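H127A/Y244A mutant of alginate lyase AlyC3 in complex with dimannuronate (Psychromonas sp., PDB 7C8F) binds dimannuronate as a double mutant of an alginate lyase of polysaccharide lyase family 7, enzymes that cleave alginate by beta-elimination. Local coordinates at residues N85-L90 with H233-F238; L123-K128 with P141-V146; N165-K170 with K180-A185. All coordinates share one frame; numbering follows the deposited sequence. Where two conformers were deposited one is given.

Interaction 1: residues N85-L90 with H233-F238; sequences NFRTDL and HLLSYF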
loop_
_atom_site.group_PDB
_atom_site.type_symbol
_atom_site.label_atom_id
_atom_site.label_comp_id
_atom_site.label_asym_id
_atom_site.label_seq_id
_atom_site.Cartn_x
_atom_site.Cartn_y
_atom_site.Cartn_z
ATOM N N ASN B 85 2.244 14.650 -7.761
ATOM C CA ASN B 85 1.805 13.495 -6.968
ATOM C C ASN B 85 2.863 13.293 -5.896
ATOM O O ASN B 85 3.930 12.724 -6.150
ATOM C CB ASN B 85 1.634 12.240 -7.819
ATOM C CG ASN B 85 0.622 12.421 -8.937
ATOM O OD1 ASN B 85 -0.472 12.952 -8.743
ATOM N ND2 ASN B 85 0.999 11.976 -10.135
ATOM N N PHE B 86 2.571 13.782 -4.700
ATOM C CA PHE B 86 3.580 13.880 -3.660
ATOM C C PHE B 86 3.490 12.751 -2.646
ATOM O O PHE B 86 2.425 12.165 -2.403
ATOM C CB PHE B 86 3.534 15.232 -2.932
ATOM C CG PHE B 86 2.142 15.724 -2.574
ATOM C CD1 PHE B 86 1.469 15.223 -1.463
ATOM C CD2 PHE B 86 1.537 16.715 -3.327
ATOM C CE1 PHE B 86 0.197 15.695 -1.125
ATOM C CE2 PHE B 86 0.267 17.196 -2.999
ATOM C CZ PHE B 86 -0.401 16.684 -1.896
ATOM N N ARG B 87 4.630 12.465 -2.035
ATOM C CA ARG B 87 4.649 11.611 -0.859
ATOM C C ARG B 87 4.135 12.379 0.346
ATOM O O ARG B 87 4.384 13.576 0.492
ATOM C CB ARG B 87 6.073 11.145 -0.580
ATOM C CG ARG B 87 6.522 10.180 -1.638
ATOM C CD ARG B 87 7.770 9.449 -1.288
ATOM N NE ARG B 87 7.712 8.698 -0.040
ATOM C CZ ARG B 87 8.532 7.683 0.174
ATOM N NH1 ARG B 87 9.384 7.344 -0.788
ATOM N NH2 ARG B 87 8.514 7.014 1.307
ATOM N N THR B 88 3.422 11.682 1.221
ATOM C CA THR B 88 2.814 12.317 2.388
ATOM C C THR B 88 3.547 11.960 3.669
ATOM O O THR B 88 3.174 12.453 4.748
ATOM C CB THR B 88 1.342 11.891 2.525
ATOM O OG1 THR B 88 1.279 10.499 2.902
ATOM C CG2 THR B 88 0.592 12.104 1.215
ATOM N N ASP B 89 4.581 11.117 3.581
ATOM C CA ASP B 89 5.156 10.455 4.742
ATOM C C ASP B 89 6.552 10.938 5.103
ATOM O O ASP B 89 7.149 10.392 6.034
ATOM C CB ASP B 89 5.163 8.929 4.534
ATOM C CG ASP B 89 5.900 8.487 3.261
ATOM O OD1 ASP B 89 5.942 9.224 2.249
ATOM O OD2 ASP B 89 6.447 7.356 3.277
ATOM N N LEU B 90 7.093 11.944 4.397
ATOM C CA LEU B 90 8.496 12.240 4.635
ATOM C C LEU B 90 8.658 13.519 5.451
ATOM O O LEU B 90 7.877 14.462 5.295
ATOM C CB LEU B 90 9.252 12.382 3.310
ATOM C CG LEU B 90 9.232 11.119 2.443
ATOM C CD1 LEU B 90 9.910 11.409 1.126
ATOM C CD2 LEU B 90 9.912 9.949 3.149
ATOM N N HIS B 233 2.141 4.870 1.674
ATOM C CA HIS B 233 2.501 4.332 0.361
ATOM C C HIS B 233 1.803 5.027 -0.803
ATOM O O HIS B 233 2.154 4.753 -1.961
ATOM C CB HIS B 233 2.148 2.841 0.295
ATOM C CG HIS B 233 0.719 2.552 0.652
ATOM N ND1 HIS B 233 0.162 2.953 1.846
ATOM C CD2 HIS B 233 -0.261 1.904 -0.025
ATOM C CE1 HIS B 233 -1.096 2.553 1.900
ATOM N NE2 HIS B 233 -1.376 1.901 0.785
ATOM N N LEU B 234 0.832 5.904 -0.549
ATOM C CA LEU B 234 -0.005 6.453 -1.613
ATOM C C LEU B 234 0.465 7.853 -2.000
ATOM O O LEU B 234 0.397 8.786 -1.193
ATOM C CB LEU B 234 -1.469 6.461 -1.167
ATOM C CG LEU B 234 -2.034 5.055 -0.941
ATOM C CD1 LEU B 234 -3.395 5.146 -0.254
ATOM C CD2 LEU B 234 -2.143 4.319 -2.277
ATOM N N LEU B 235 0.931 8.004 -3.237
ATOM C CA LEU B 235 1.198 9.336 -3.766
ATOM C C LEU B 235 -0.113 10.096 -3.888
ATOM O O LEU B 235 -1.126 9.546 -4.334
ATOM C CB LEU B 235 1.855 9.228 -5.143
ATOM C CG LEU B 235 3.191 8.483 -5.193
ATOM C CD1 LEU B 235 3.771 8.527 -6.606
ATOM C CD2 LEU B 235 4.188 9.072 -4.194
ATOM N N SER B 236 -0.100 11.363 -3.473
ATOM C CA SER B 236 -1.324 12.119 -3.270
ATOM C C SER B 236 -1.245 13.465 -3.984
ATOM O O SER B 236 -0.169 13.920 -4.395
ATOM C CB SER B 236 -1.590 12.278 -1.770
ATOM O OG SER B 236 -1.709 10.983 -1.166
ATOM N N TYR B 237 -2.404 14.104 -4.155
ATOM C CA TYR B 237 -2.431 15.356 -4.901
ATOM C C TYR B 237 -3.611 16.206 -4.468
ATOM O O TYR B 237 -4.599 15.707 -3.913
ATOM C CB TYR B 237 -2.462 15.143 -6.419
ATOM C CG TYR B 237 -3.645 14.364 -6.970
ATOM C CD1 TYR B 237 -3.610 12.973 -7.075
ATOM C CD2 TYR B 237 -4.776 15.027 -7.431
ATOM C CE1 TYR B 237 -4.681 12.277 -7.619
ATOM C CE2 TYR B 237 -5.837 14.346 -7.986
ATOM C CZ TYR B 237 -5.791 12.967 -8.073
ATOM O OH TYR B 237 -6.853 12.258 -8.614
ATOM N N PHE B 238 -3.498 17.505 -4.737
ATOM C CA PHE B 238 -4.517 18.485 -4.381
ATOM C C PHE B 238 -5.469 18.768 -5.539
ATOM O O PHE B 238 -5.061 18.822 -6.705
ATOM C CB PHE B 238 -3.873 19.828 -4.031
ATOM C CG PHE B 238 -3.132 19.851 -2.726
ATOM C CD1 PHE B 238 -3.776 19.547 -1.524
ATOM C CD2 PHE B 238 -1.807 20.261 -2.683
ATOM C CE1 PHE B 238 -3.086 19.612 -0.326
ATOM C CE2 PHE B 238 -1.125 20.340 -1.486
ATOM C CZ PHE B 238 -1.759 20.011 -0.303
HETATM O O HOH W 1 2.319 9.116 0.726
#
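Phe86 and Ser236 pair through their backbones in a single antiparallel hydrogen-bonded bridge. Phe86 N donates to Ser236 O at 2.8 Å, and Ser236 N returns a bond to Phe86 O at 2.9 Å. Since residues 85-90 form no regular strand, this one bridge ties the loop to strand 235-240. A water extends the link, accepting from Thr88 N and lying 2.7 Å from Leu234 O, to which it probably donates.

In Phe86, chi1 (44°) puts CG between the backbone N and the carbonyl carbon, and chi2 (79°) turns one ring face to Ser236 O, the same oxygen that the Phe86 N-H binds, 3.3 Å above the ring centre. CE2 of Phe86 meets Phe238 CD2 at 3.7 Å, the ring planes 53° apart. A flat hydrocarbon side chain suits this place, meeting a peptide group and a second ring at once.

Beside the bridge, Arg87 CG makes an apolar contact with Leu235 CD2 at 3.6 Å, while the methyl CG2 of Thr88 rests in van der Waals contact 3.5 Å from Ser236 OG, a hydroxyl held by Trp231 NE1.

Charged and polar groups have partners of their own. The guanidinium of Arg87 grips Asp89 side-on through NE and NH2, one to each carboxylate oxygen, and forms a salt bridge to Asp229 of the second subunit. Asn85 OD1 lies beside the Tyr237 ring and accepts from Arg81, which makes a cation-pi contact with that ring.

Strand 119-129 pairs with strand 235-240 through Tyr237 and Ala126, Phe86 stacks on Tyr95 of strand 93-103, and Phe86, Thr88 and Phe238 all pack on Val209 of strand 203-210.

Interaction 2: residues L123-K128 with P141-V146; sequences LQVANK and PLLRVV. With BEM (beta-D-mannopyranuronic acid), chain D; BEM (beta-D-mannopyranuronic acid), chain C.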
loop_
_atom_site.group_PDB
_atom_site.type_symbol
_atom_site.label_atom_id
_atom_site.label_comp_id
_atom_site.label_asym_id
_atom_site.label_seq_id
_atom_site.Cartn_x
_atom_site.Cartn_y
_atom_site.Cartn_z
ATOM N N LEU B 123 -12.378 21.457 -1.666
ATOM C CA LEU B 123 -10.950 21.177 -1.571
ATOM C C LEU B 123 -10.795 19.689 -1.348
ATOM O O LEU B 123 -11.606 19.084 -0.638
ATOM C CB LEU B 123 -10.287 21.914 -0.405
ATOM C CG LEU B 123 -10.457 23.438 -0.399
ATOM C CD1 LEU B 123 -10.103 24.018 0.957
ATOM C CD2 LEU B 123 -9.590 24.080 -1.483
ATOM N N GLN B 124 -9.753 19.090 -1.926
ATOM C CA GLN B 124 -9.582 17.651 -1.816
ATOM C C GLN B 124 -8.099 17.299 -1.806
ATOM O O GLN B 124 -7.287 17.949 -2.466
ATOM C CB GLN B 124 -10.321 16.947 -2.966
ATOM C CG GLN B 124 -10.387 15.431 -2.906
ATOM C CD GLN B 124 -11.527 14.870 -3.751
ATOM O OE1 GLN B 124 -12.679 15.283 -3.608
ATOM N NE2 GLN B 124 -11.210 13.928 -4.629
ATOM N N VAL B 125 -7.762 16.250 -1.059
ATOM C CA VAL B 125 -6.501 15.540 -1.230
ATOM C C VAL B 125 -6.887 14.151 -1.706
ATOM O O VAL B 125 -7.539 13.397 -0.968
ATOM C CB VAL B 125 -5.676 15.456 0.065
ATOM C CG1 VAL B 125 -4.371 14.676 -0.184
ATOM C CG2 VAL B 125 -5.377 16.839 0.641
ATOM N N ALA B 126 -6.503 13.815 -2.938
ATOM C CA ALA B 126 -6.758 12.508 -3.524
ATOM C C ALA B 126 -5.474 11.694 -3.504
ATOM O O ALA B 126 -4.391 12.211 -3.233
ATOM C CB ALA B 126 -7.205 12.676 -4.979
ATOM N N ASN B 127 -5.591 10.395 -3.775
ATOM C CA ASN B 127 -4.406 9.605 -4.082
ATOM C C ASN B 127 -4.398 9.255 -5.557
ATOM O O ASN B 127 -5.449 9.000 -6.159
ATOM C CB ASN B 127 -4.268 8.332 -3.223
ATOM C CG ASN B 127 -5.254 7.245 -3.607
ATOM O OD1 ASN B 127 -4.919 6.304 -4.340
ATOM N ND2 ASN B 127 -6.466 7.359 -3.106
ATOM N N LYS B 128 -3.202 9.271 -6.128
ATOM C CA LYS B 128 -3.007 8.709 -7.453
ATOM C C LYS B 128 -2.895 7.194 -7.350
ATOM O O LYS B 128 -3.587 6.462 -8.070
ATOM C CB LYS B 128 -1.763 9.341 -8.098
ATOM C CG LYS B 128 -1.523 8.956 -9.558
ATOM C CD LYS B 128 -2.650 9.440 -10.453
ATOM C CE LYS B 128 -2.334 9.174 -11.913
ATOM N NZ LYS B 128 -3.394 9.743 -12.784
ATOM N N PRO B 141 -10.798 9.583 -1.602
ATOM C CA PRO B 141 -9.819 10.636 -1.314
ATOM C C PRO B 141 -9.409 10.600 0.145
ATOM O O PRO B 141 -10.180 10.194 1.022
ATOM C CB PRO B 141 -10.575 11.929 -1.634
ATOM C CG PRO B 141 -11.993 11.584 -1.442
ATOM C CD PRO B 141 -12.165 10.100 -1.737
ATOM N N LEU B 142 -8.175 11.035 0.407
ATOM C CA LEU B 142 -7.749 11.204 1.789
ATOM C C LEU B 142 -8.608 12.237 2.500
ATOM O O LEU B 142 -9.005 12.033 3.652
ATOM C CB LEU B 142 -6.276 11.615 1.842
ATOM C CG LEU B 142 -5.743 11.921 3.245
ATOM C CD1 LEU B 142 -5.827 10.696 4.141
ATOM C CD2 LEU B 142 -4.323 12.454 3.186
ATOM N N LEU B 143 -8.912 13.348 1.830
ATOM C CA LEU B 143 -9.636 14.457 2.440
ATOM C C LEU B 143 -10.605 15.047 1.437
ATOM O O LEU B 143 -10.221 15.311 0.295
ATOM C CB LEU B 143 -8.643 15.553 2.872
ATOM C CG LEU B 143 -9.273 16.899 3.270
ATOM C CD1 LEU B 143 -10.085 16.768 4.578
ATOM C CD2 LEU B 143 -8.190 17.981 3.404
ATOM N N ARG B 144 -11.789 15.349 1.916
ATOM C CA ARG B 144 -12.719 16.177 1.236
ATOM C C ARG B 144 -13.120 17.313 2.223
ATOM O O ARG B 144 -13.521 17.048 3.299
ATOM C CB ARG B 144 -13.980 15.458 0.768
ATOM C CG ARG B 144 -13.775 14.432 -0.306
ATOM C CD ARG B 144 -15.120 13.941 -0.837
ATOM N NE ARG B 144 -15.959 13.351 0.178
ATOM C CZ ARG B 144 -17.172 13.729 0.473
ATOM N NH1 ARG B 144 -17.712 14.729 -0.133
ATOM N NH2 ARG B 144 -17.827 13.139 1.425
ATOM N N VAL B 145 -12.984 18.552 1.800
ATOM C CA VAL B 145 -13.447 19.694 2.560
ATOM C C VAL B 145 -14.750 20.071 1.858
ATOM O O VAL B 145 -14.772 20.380 0.715
ATOM C CB VAL B 145 -12.466 20.874 2.606
ATOM C CG1 VAL B 145 -13.059 21.987 3.459
ATOM C CG2 VAL B 145 -11.145 20.438 3.203
ATOM N N VAL B 146 -15.826 20.028 2.625
ATOM C CA VAL B 146 -17.152 20.240 2.113
ATOM C C VAL B 146 -18.019 21.223 2.848
ATOM O O VAL B 146 -17.778 21.521 3.968
ATOM C CB VAL B 146 -17.953 18.900 2.145
ATOM C CG1 VAL B 146 -17.169 17.788 1.528
ATOM C CG2 VAL B 146 -18.382 18.490 3.556
HETATM C C1 BEM D . -16.182 9.931 -3.966
HETATM C C2 BEM D . -17.585 10.400 -3.596
HETATM O O2 BEM D . -18.499 9.317 -3.683
HETATM C C3 BEM D . -17.587 10.858 -2.156
HETATM O O3 BEM D . -18.882 11.103 -1.721
HETATM C C4 BEM D . -17.215 9.675 -1.336
HETATM O O4 BEM D . -17.457 9.886 0.024
HETATM C C5 BEM D . -15.800 9.354 -1.657
HETATM O O5 BEM D . -15.791 8.984 -3.012
HETATM C C6 BEM D . -15.339 8.236 -0.814
HETATM O O6B BEM D . -15.386 7.109 -1.247
HETATM O O6A BEM D . -14.745 8.561 0.172
HETATM C C1 BEM C . -13.461 9.338 -8.240
HETATM C C2 BEM C . -13.467 8.058 -7.424
HETATM O O2 BEM C . -12.288 7.974 -6.644
HETATM C C3 BEM C . -14.697 8.004 -6.555
HETATM O O3 BEM C . -14.643 6.903 -5.703
HETATM C C4 BEM C . -14.876 9.284 -5.752
HETATM O O4 BEM C . -16.200 9.289 -5.228
HETATM C C5 BEM C . -14.730 10.492 -6.648
HETATM O O5 BEM C . -13.556 10.467 -7.424
HETATM C C6 BEM C . -14.642 11.658 -5.746
HETATM O O6B BEM C . -13.528 12.103 -5.474
HETATM O O6A BEM C . -15.672 12.242 -5.455
HETATM O O1 BEM C . -12.240 9.492 -8.938
#
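Val145 N donates to Leu123 O at 2.9 Å in an almost straight bond (175° at the hydrogen), within the antiparallel ladder of strands 119-129 and 143-148. Next along it, Val125 N donates to Leu143 O at 3.0 Å, and Leu143 N returns a bond to Val125 O, on a lone pair. Leu142 and Leu143 both face Val125, a classic beta bulge at the start of the second strand.

The ladder separates two kinds of side chain. Leu123, Val125, Leu143 and Val145 share one face, where branched apolar groups suit a core: Leu123 CB meets Val145 CB at 3.9 Å, and Val125 CB meets Leu143 CB at 4.1 Å. Gln124 and Arg144 take the other face, side by side and pointing the same way, with amide and guanidinium planes 88° apart. In the conformer given, Gln124 CG is anti to the backbone N (chi1 -173°) and NE2 appears to donate to O6B of the chain C mannuronate at 3.1 Å, near Pro141 CB. The Arg144 guanidinium lays one face against the chain D sugar, O3 standing 3.8 Å above its centre, while NH1 forms a salt bridge with Glu119 and a hydrogen bond to Thr121.

The apolar face packs on Ile207 and Val209 of strand 203-210 in the other sheet, as fits the family's beta-sandwich jelly roll; the polar face offers an amide to a carboxylate and a guanidinium face to the sugar ring.

Interaction 3: residues N165-K170 with K180-A185; sequences NAVICK and KEMCKA. With BEM (beta-D-mannopyranuronic acid), chain D; BEM (beta-D-mannopyranuronic acid), chain C.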
loop_
_atom_site.group_PDB
_atom_site.type_symbol
_atom_site.label_atom_id
_atom_site.label_comp_id
_atom_site.label_asym_id
_atom_site.label_seq_id
_atom_site.Cartn_x
_atom_site.Cartn_y
_atom_site.Cartn_z
ATOM N N ASN B 165 -8.121 4.990 6.819
ATOM C CA ASN B 165 -7.285 3.826 6.534
ATOM C C ASN B 165 -7.010 3.849 5.035
ATOM O O ASN B 165 -7.444 4.766 4.334
ATOM C CB ASN B 165 -7.937 2.525 7.044
ATOM C CG ASN B 165 -9.303 2.258 6.417
ATOM O OD1 ASN B 165 -9.528 2.522 5.236
ATOM N ND2 ASN B 165 -10.224 1.709 7.221
ATOM N N ALA B 166 -6.271 2.850 4.541
ATOM C CA ALA B 166 -5.938 2.787 3.120
ATOM C C ALA B 166 -6.677 1.653 2.412
ATOM O O ALA B 166 -6.192 1.110 1.412
ATOM C CB ALA B 166 -4.428 2.699 2.914
ATOM N N VAL B 167 -7.864 1.283 2.924
ATOM C CA VAL B 167 -8.583 0.106 2.453
ATOM C C VAL B 167 -9.542 0.490 1.339
ATOM O O VAL B 167 -10.233 1.517 1.414
ATOM C CB VAL B 167 -9.336 -0.543 3.626
ATOM C CG1 VAL B 167 -10.137 -1.792 3.160
ATOM C CG2 VAL B 167 -8.367 -0.883 4.728
ATOM N N ILE B 168 -9.604 -0.340 0.300
ATOM C CA ILE B 168 -10.594 -0.155 -0.760
ATOM C C ILE B 168 -11.914 -0.746 -0.286
ATOM O O ILE B 168 -11.999 -1.949 -0.013
ATOM C CB ILE B 168 -10.139 -0.808 -2.070
ATOM C CG1 ILE B 168 -8.838 -0.165 -2.543
ATOM C CG2 ILE B 168 -11.217 -0.640 -3.143
ATOM C CD1 ILE B 168 -8.319 -0.741 -3.837
ATOM N N CYS B 169 -12.948 0.099 -0.188
ATOM C CA CYS B 169 -14.206 -0.289 0.439
ATOM C C CYS B 169 -15.385 -0.313 -0.520
ATOM O O CYS B 169 -16.511 -0.591 -0.081
ATOM C CB CYS B 169 -14.529 0.631 1.627
ATOM S SG CYS B 169 -13.443 0.427 3.032
ATOM N N LYS B 170 -15.170 -0.012 -1.795
ATOM C CA LYS B 170 -16.241 -0.032 -2.780
ATOM C C LYS B 170 -15.648 -0.403 -4.129
ATOM O O LYS B 170 -14.430 -0.417 -4.315
ATOM C CB LYS B 170 -16.940 1.326 -2.869
ATOM C CG LYS B 170 -16.074 2.413 -3.471
ATOM C CD LYS B 170 -16.695 3.808 -3.304
ATOM C CE LYS B 170 -15.828 4.864 -3.972
ATOM N NZ LYS B 170 -16.360 6.249 -3.787
ATOM N N LYS B 180 -16.785 -5.496 6.036
ATOM C CA LYS B 180 -15.996 -5.628 7.248
ATOM C C LYS B 180 -16.054 -4.342 8.072
ATOM O O LYS B 180 -16.392 -3.264 7.573
ATOM C CB LYS B 180 -14.540 -5.949 6.895
ATOM C CG LYS B 180 -14.359 -7.121 5.938
ATOM C CD LYS B 180 -14.619 -8.450 6.613
ATOM C CE LYS B 180 -14.227 -9.606 5.704
ATOM N NZ LYS B 180 -12.775 -9.585 5.379
ATOM N N GLU B 181 -15.692 -4.473 9.351
ATOM C CA GLU B 181 -15.710 -3.336 10.266
ATOM C C GLU B 181 -14.900 -2.166 9.722
ATOM O O GLU B 181 -15.314 -1.007 9.837
ATOM C CB GLU B 181 -15.150 -3.770 11.623
ATOM C CG GLU B 181 -15.219 -2.714 12.707
ATOM C CD GLU B 181 -16.626 -2.513 13.232
ATOM O OE1 GLU B 181 -17.514 -3.322 12.885
ATOM O OE2 GLU B 181 -16.843 -1.544 13.993
ATOM N N MET B 182 -13.751 -2.449 9.144
ATOM C CA MET B 182 -12.867 -1.418 8.614
ATOM C C MET B 182 -13.451 -0.564 7.504
ATOM O O MET B 182 -12.937 0.459 7.183
ATOM C CB MET B 182 -11.572 -2.042 8.121
ATOM C CG MET B 182 -11.784 -2.969 6.958
ATOM S SD MET B 182 -10.270 -3.836 6.566
ATOM C CE MET B 182 -10.898 -5.025 5.424
ATOM N N CYS B 183 -14.534 -1.008 6.931
ATOM C CA CYS B 183 -15.210 -0.258 5.886
ATOM C C CYS B 183 -16.502 0.407 6.346
ATOM O O CYS B 183 -17.169 1.049 5.532
ATOM C CB CYS B 183 -15.468 -1.150 4.669
ATOM S SG CYS B 183 -13.947 -1.441 3.708
ATOM N N LYS B 184 -16.859 0.281 7.618
ATOM C CA LYS B 184 -18.034 0.976 8.119
ATOM C C LYS B 184 -17.800 2.481 8.108
ATOM O O LYS B 184 -16.686 2.965 8.332
ATOM C CB LYS B 184 -18.364 0.519 9.536
ATOM C CG LYS B 184 -18.840 -0.924 9.628
ATOM C CD LYS B 184 -19.128 -1.302 11.071
ATOM C CE LYS B 184 -19.769 -2.677 11.170
ATOM N NZ LYS B 184 -19.935 -3.105 12.588
ATOM N N ALA B 185 -18.880 3.229 7.870
ATOM C CA ALA B 185 -18.750 4.668 7.668
ATOM C C ALA B 185 -18.065 5.342 8.848
ATOM O O ALA B 185 -17.267 6.267 8.660
ATOM C CB ALA B 185 -20.119 5.290 7.395
HETATM C C1 BEM D . -16.182 9.931 -3.966
HETATM C C2 BEM D . -17.585 10.400 -3.596
HETATM O O2 BEM D . -18.499 9.317 -3.683
HETATM C C3 BEM D . -17.587 10.858 -2.156
HETATM O O3 BEM D . -18.882 11.103 -1.721
HETATM C C4 BEM D . -17.215 9.675 -1.336
HETATM O O4 BEM D . -17.457 9.886 0.024
HETATM C C5 BEM D . -15.800 9.354 -1.657
HETATM O O5 BEM D . -15.791 8.984 -3.012
HETATM C C6 BEM D . -15.339 8.236 -0.814
HETATM O O6B BEM D . -15.386 7.109 -1.247
HETATM O O6A BEM D . -14.745 8.561 0.172
HETATM C C1 BEM C . -13.461 9.338 -8.240
HETATM C C2 BEM C . -13.467 8.058 -7.424
HETATM O O2 BEM C . -12.288 7.974 -6.644
HETATM C C3 BEM C . -14.697 8.004 -6.555
HETATM O O3 BEM C . -14.643 6.903 -5.703
HETATM C C4 BEM C . -14.876 9.284 -5.752
HETATM O O4 BEM C . -16.200 9.289 -5.228
HETATM C C5 BEM C . -14.730 10.492 -6.648
HETATM O O5 BEM C . -13.556 10.467 -7.424
HETATM C C6 BEM C . -14.642 11.658 -5.746
HETATM O O6B BEM C . -13.528 12.103 -5.474
HETATM O O6A BEM C . -15.672 12.242 -5.455
HETATM O O1 BEM C . -12.240 9.492 -8.938
#
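Cys169 and Cys183 bring the two backbones to a CA-CA distance of 5.5 Å, an irregular loop on one side meeting the 3-10 turn 181-183 on the other. Their SG atoms are joined covalently at 2.0 Å, the disulfide torsion being -80°. Beside this link Val167 forms an apolar patch: its CG1 lies 3.9 Å from Cys183 SG, and its CG2 4.0 Å from Met182 SD, the valine and methionine side chains crossing at about a right angle. The flexible thioether of methionine suits the place, following the branched valine without polar demand.

Asn165 works from both ends of its amide. ND2 donates to Met182 O at 3.0 Å, the acceptor close to the amide plane, while OD1 accepts from Val167 N at 3.1 Å in an Asx turn and also from Lys163 NZ. An alanine here would probably leave Met182 O, Val167 N and Lys163 NZ each without this partner and free the turn to shift against the 3-10 segment.

Lys170, next to the disulfide, sends an extended chain beyond CG the other way, into the sugar site. Its NZ bonds O3 of the chain C mannuronate at 2.7 Å and O6B of the chain D unit at 2.9 Å. One amine thus grips both sugars, and its positive charge probably favours the carboxylate; the covalent cross-link next to it probably limits how far the loop that carries it can move.

From the N terminus, residues 85-90, in the loop between strands 77-82 and 93-103, come first and find their partner only at 233-238, so interaction 1 closes the longest loop. Interactions 2 and 3 nest inside it in series, without crossing: 123-128 meets 141-146, and then 165-170 meets 180-185 in the loop before helix 185-188. Strands 119-129 and 235-240 are neighbours in one sheet, which joins interactions 1 and 2 directly. Ala166 packs on His233 and Leu234, bringing interaction 3 against interaction 1. Interactions 2 and 3 do not touch, but both reach the two mannuronates, while interactions 1 and 3 meet the second subunit.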